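Local coordinates for protein 6-phosphogluconate dehydrogenase, NAD-binding (PDB 6SMT) that reduces imines with S-enantioselectivity as an NADPH-binding imine reductase related to the 6-phosphogluconate and 3-hydroxyisobutyrate dehydrogenases, at residues L30-W39 / R52-A63. Sequence-based numbering, arbitrary orientation.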
# COMPACT_ATOMS: atom_id res chain seq x y z
N LEU B 30 -15.32 -27.35 9.52
CA LEU B 30 -15.33 -28.84 9.46
C LEU B 30 -14.03 -29.38 10.02
O LEU B 30 -14.06 -30.44 10.75
CB LEU B 30 -15.52 -29.29 8.03
CG LEU B 30 -16.90 -29.16 7.45
CD1 LEU B 30 -16.81 -29.33 5.92
CD2 LEU B 30 -17.84 -30.20 8.02
N ASP B 31 -12.92 -28.76 9.70
CA ASP B 31 -11.64 -29.27 10.18
C ASP B 31 -11.58 -29.19 11.69
O ASP B 31 -10.88 -30.10 12.26
CB ASP B 31 -10.52 -28.44 9.59
CG ASP B 31 -10.23 -28.61 8.16
OD1 ASP B 31 -10.74 -29.57 7.51
OD2 ASP B 31 -9.40 -27.77 7.62
N ALA B 32 -12.31 -28.30 12.36
CA ALA B 32 -12.37 -28.08 13.84
C ALA B 32 -13.27 -29.13 14.49
O ALA B 32 -13.46 -29.07 15.74
CB ALA B 32 -12.82 -26.69 14.20
N GLY B 33 -14.00 -29.89 13.69
CA GLY B 33 -14.97 -30.89 14.25
C GLY B 33 -16.37 -30.42 14.48
O GLY B 33 -17.20 -31.06 15.19
N HIS B 34 -16.74 -29.25 13.98
CA HIS B 34 -18.09 -28.77 14.16
C HIS B 34 -19.04 -29.50 13.22
O HIS B 34 -18.63 -30.04 12.20
CB HIS B 34 -18.16 -27.23 13.92
CG HIS B 34 -17.23 -26.47 14.80
ND1 HIS B 34 -16.84 -26.84 16.06
CD2 HIS B 34 -16.53 -25.34 14.54
CE1 HIS B 34 -16.02 -25.90 16.56
NE2 HIS B 34 -15.80 -25.03 15.63
N THR B 35 -20.32 -29.41 13.57
CA THR B 35 -21.41 -29.91 12.75
C THR B 35 -21.84 -28.77 11.85
O THR B 35 -22.52 -27.86 12.35
CB THR B 35 -22.57 -30.49 13.56
OG1 THR B 35 -22.01 -31.54 14.35
CG2 THR B 35 -23.69 -30.96 12.69
N VAL B 36 -21.45 -28.86 10.58
CA VAL B 36 -21.58 -27.75 9.63
C VAL B 36 -22.67 -28.07 8.67
O VAL B 36 -22.59 -29.12 8.00
CB VAL B 36 -20.24 -27.42 8.96
CG1 VAL B 36 -20.40 -26.25 8.04
CG2 VAL B 36 -19.16 -27.15 10.02
N THR B 37 -23.62 -27.15 8.52
CA THR B 37 -24.62 -27.20 7.45
C THR B 37 -24.30 -26.08 6.48
O THR B 37 -24.08 -24.94 6.92
CB THR B 37 -26.03 -27.09 8.03
OG1 THR B 37 -26.27 -28.18 8.92
CG2 THR B 37 -27.13 -27.01 7.00
N VAL B 38 -24.45 -26.34 5.20
CA VAL B 38 -24.14 -25.32 4.17
C VAL B 38 -25.33 -25.10 3.28
O VAL B 38 -26.15 -26.00 3.05
CB VAL B 38 -22.88 -25.63 3.39
CG1 VAL B 38 -21.72 -25.78 4.30
CG2 VAL B 38 -22.98 -26.91 2.55
N TRP B 39 -25.43 -23.90 2.72
CA TRP B 39 -26.45 -23.48 1.74
C TRP B 39 -25.83 -22.50 0.79
O TRP B 39 -25.00 -21.66 1.23
CB TRP B 39 -27.70 -22.93 2.39
CG TRP B 39 -28.71 -22.44 1.38
CD1 TRP B 39 -29.74 -23.16 0.81
CD2 TRP B 39 -28.76 -21.16 0.76
NE1 TRP B 39 -30.38 -22.39 -0.15
CE2 TRP B 39 -29.82 -21.13 -0.18
CE3 TRP B 39 -28.00 -19.99 0.93
CZ2 TRP B 39 -30.13 -19.99 -0.94
CZ3 TRP B 39 -28.27 -18.92 0.13
CH2 TRP B 39 -29.35 -18.88 -0.76
N ARG B 52 -16.48 -33.52 2.51
CA ARG B 52 -15.61 -33.24 3.67
C ARG B 52 -16.39 -33.41 4.98
O ARG B 52 -15.77 -33.20 6.00
CB ARG B 52 -15.00 -31.83 3.55
CG ARG B 52 -14.14 -31.68 2.31
CD ARG B 52 -13.43 -30.34 2.14
NE ARG B 52 -12.45 -30.11 3.20
CZ ARG B 52 -11.13 -30.31 3.09
NH1 ARG B 52 -10.63 -30.78 1.97
NH2 ARG B 52 -10.35 -30.04 4.13
N GLY B 53 -17.69 -33.63 4.92
CA GLY B 53 -18.51 -33.84 6.12
C GLY B 53 -19.60 -32.89 6.37
O GLY B 53 -20.31 -33.04 7.34
N ALA B 54 -19.78 -31.88 5.50
CA ALA B 54 -20.90 -30.93 5.69
C ALA B 54 -22.22 -31.57 5.35
O ALA B 54 -22.28 -32.48 4.44
CB ALA B 54 -20.72 -29.71 4.81
N LEU B 55 -23.24 -31.15 6.08
CA LEU B 55 -24.64 -31.36 5.72
C LEU B 55 -25.08 -30.27 4.78
O LEU B 55 -24.61 -29.14 4.93
CB LEU B 55 -25.51 -31.30 6.98
CG LEU B 55 -25.08 -32.26 8.08
CD1 LEU B 55 -25.82 -32.00 9.41
CD2 LEU B 55 -25.40 -33.67 7.60
N SER B 56 -25.94 -30.52 3.81
CA SER B 56 -26.48 -29.37 3.04
C SER B 56 -27.97 -29.28 3.28
O SER B 56 -28.59 -30.22 3.80
CB SER B 56 -26.11 -29.32 1.61
OG SER B 56 -26.66 -30.42 0.96
N ALA B 57 -28.48 -28.08 3.13
CA ALA B 57 -29.90 -27.80 3.36
C ALA B 57 -30.41 -27.17 2.08
O ALA B 57 -29.76 -26.42 1.36
CB ALA B 57 -30.13 -26.85 4.53
N PRO B 58 -31.68 -27.43 1.72
CA PRO B 58 -32.15 -26.92 0.43
C PRO B 58 -32.57 -25.45 0.37
O PRO B 58 -32.61 -24.93 -0.66
CB PRO B 58 -33.33 -27.90 0.23
CG PRO B 58 -33.87 -28.10 1.63
CD PRO B 58 -32.61 -28.30 2.47
N THR B 59 -32.88 -24.84 1.50
CA THR B 59 -33.39 -23.46 1.54
C THR B 59 -32.64 -22.73 2.66
O THR B 59 -32.15 -23.36 3.60
CB THR B 59 -34.89 -23.41 1.85
OG1 THR B 59 -35.13 -23.85 3.18
CG2 THR B 59 -35.69 -24.19 0.82
N PRO B 60 -32.60 -21.38 2.62
CA PRO B 60 -32.08 -20.63 3.77
C PRO B 60 -32.79 -20.89 5.08
O PRO B 60 -32.19 -21.02 6.11
CB PRO B 60 -32.27 -19.17 3.42
CG PRO B 60 -32.27 -19.21 1.93
CD PRO B 60 -32.96 -20.51 1.49
N ALA B 61 -34.14 -21.05 5.10
CA ALA B 61 -34.83 -21.37 6.36
C ALA B 61 -34.36 -22.71 6.93
O ALA B 61 -34.11 -22.81 8.10
CB ALA B 61 -36.33 -21.42 6.07
N ALA B 62 -34.29 -23.74 6.11
CA ALA B 62 -33.85 -25.06 6.60
C ALA B 62 -32.38 -25.02 7.05
O ALA B 62 -32.07 -25.61 8.09
CB ALA B 62 -34.05 -26.12 5.55
N ALA B 63 -31.59 -24.25 6.34
CA ALA B 63 -30.15 -24.11 6.72
C ALA B 63 -30.04 -23.46 8.10
O ALA B 63 -29.30 -23.97 8.94
CB ALA B 63 -29.46 -23.35 5.64
O HOH W 1 -12.84 -29.85 5.84
O HOH W 2 -21.02 -31.61 9.68
O HOH W 3 -32.68 -22.08 -2.17
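W39 lays one face of its indole against P60: CG of P60 sits 3.8 Å from the centroid of the W39 six-membered ring, 19° off the normal, a CH-pi contact. A chi1 of 177° swings the W39 indole away from the backbone N, past the last strand pairing to the start of helix 60-65. In the ring plane, W39 NE1 makes a weak, bent bond to P58 O (3.4 Å, 131°), and a water accepts from that NE1 and donates to the same carbonyl. At the root of the side chain, W39 CB packs on A63 CB at 3.7 Å.

The backbones pair in parallel: L55 N donates to V36 O (2.9 Å), V38 N to L55 O (2.8 Å) and A57 N to V38 O (3.1 Å). At the far end, L30 CD2 lies 3.6 Å from A54 N and L30 CD1 meets A54 CB. R52 has two conformers; in one, its NH2 makes a weak, doubtful salt bridge to D31 OD1 (3.4 Å), and a water donates to D31 OD1 and accepts from R52 NE.

T59 is the N-cap of helix 60-65, its OG1 accepting from A62 N, and I83 packs against both W39 and P60. Strand 55-56, outermost in the Rossmann sheet, joins 35-39 through helix 47-51 in a beta-alpha-beta unit; the W39 side chain lies close to R41, which binds NADPH. Regular backbone bonds hold the middle, whereas the ends add apolar contacts and weak polar links, one of them doubtful.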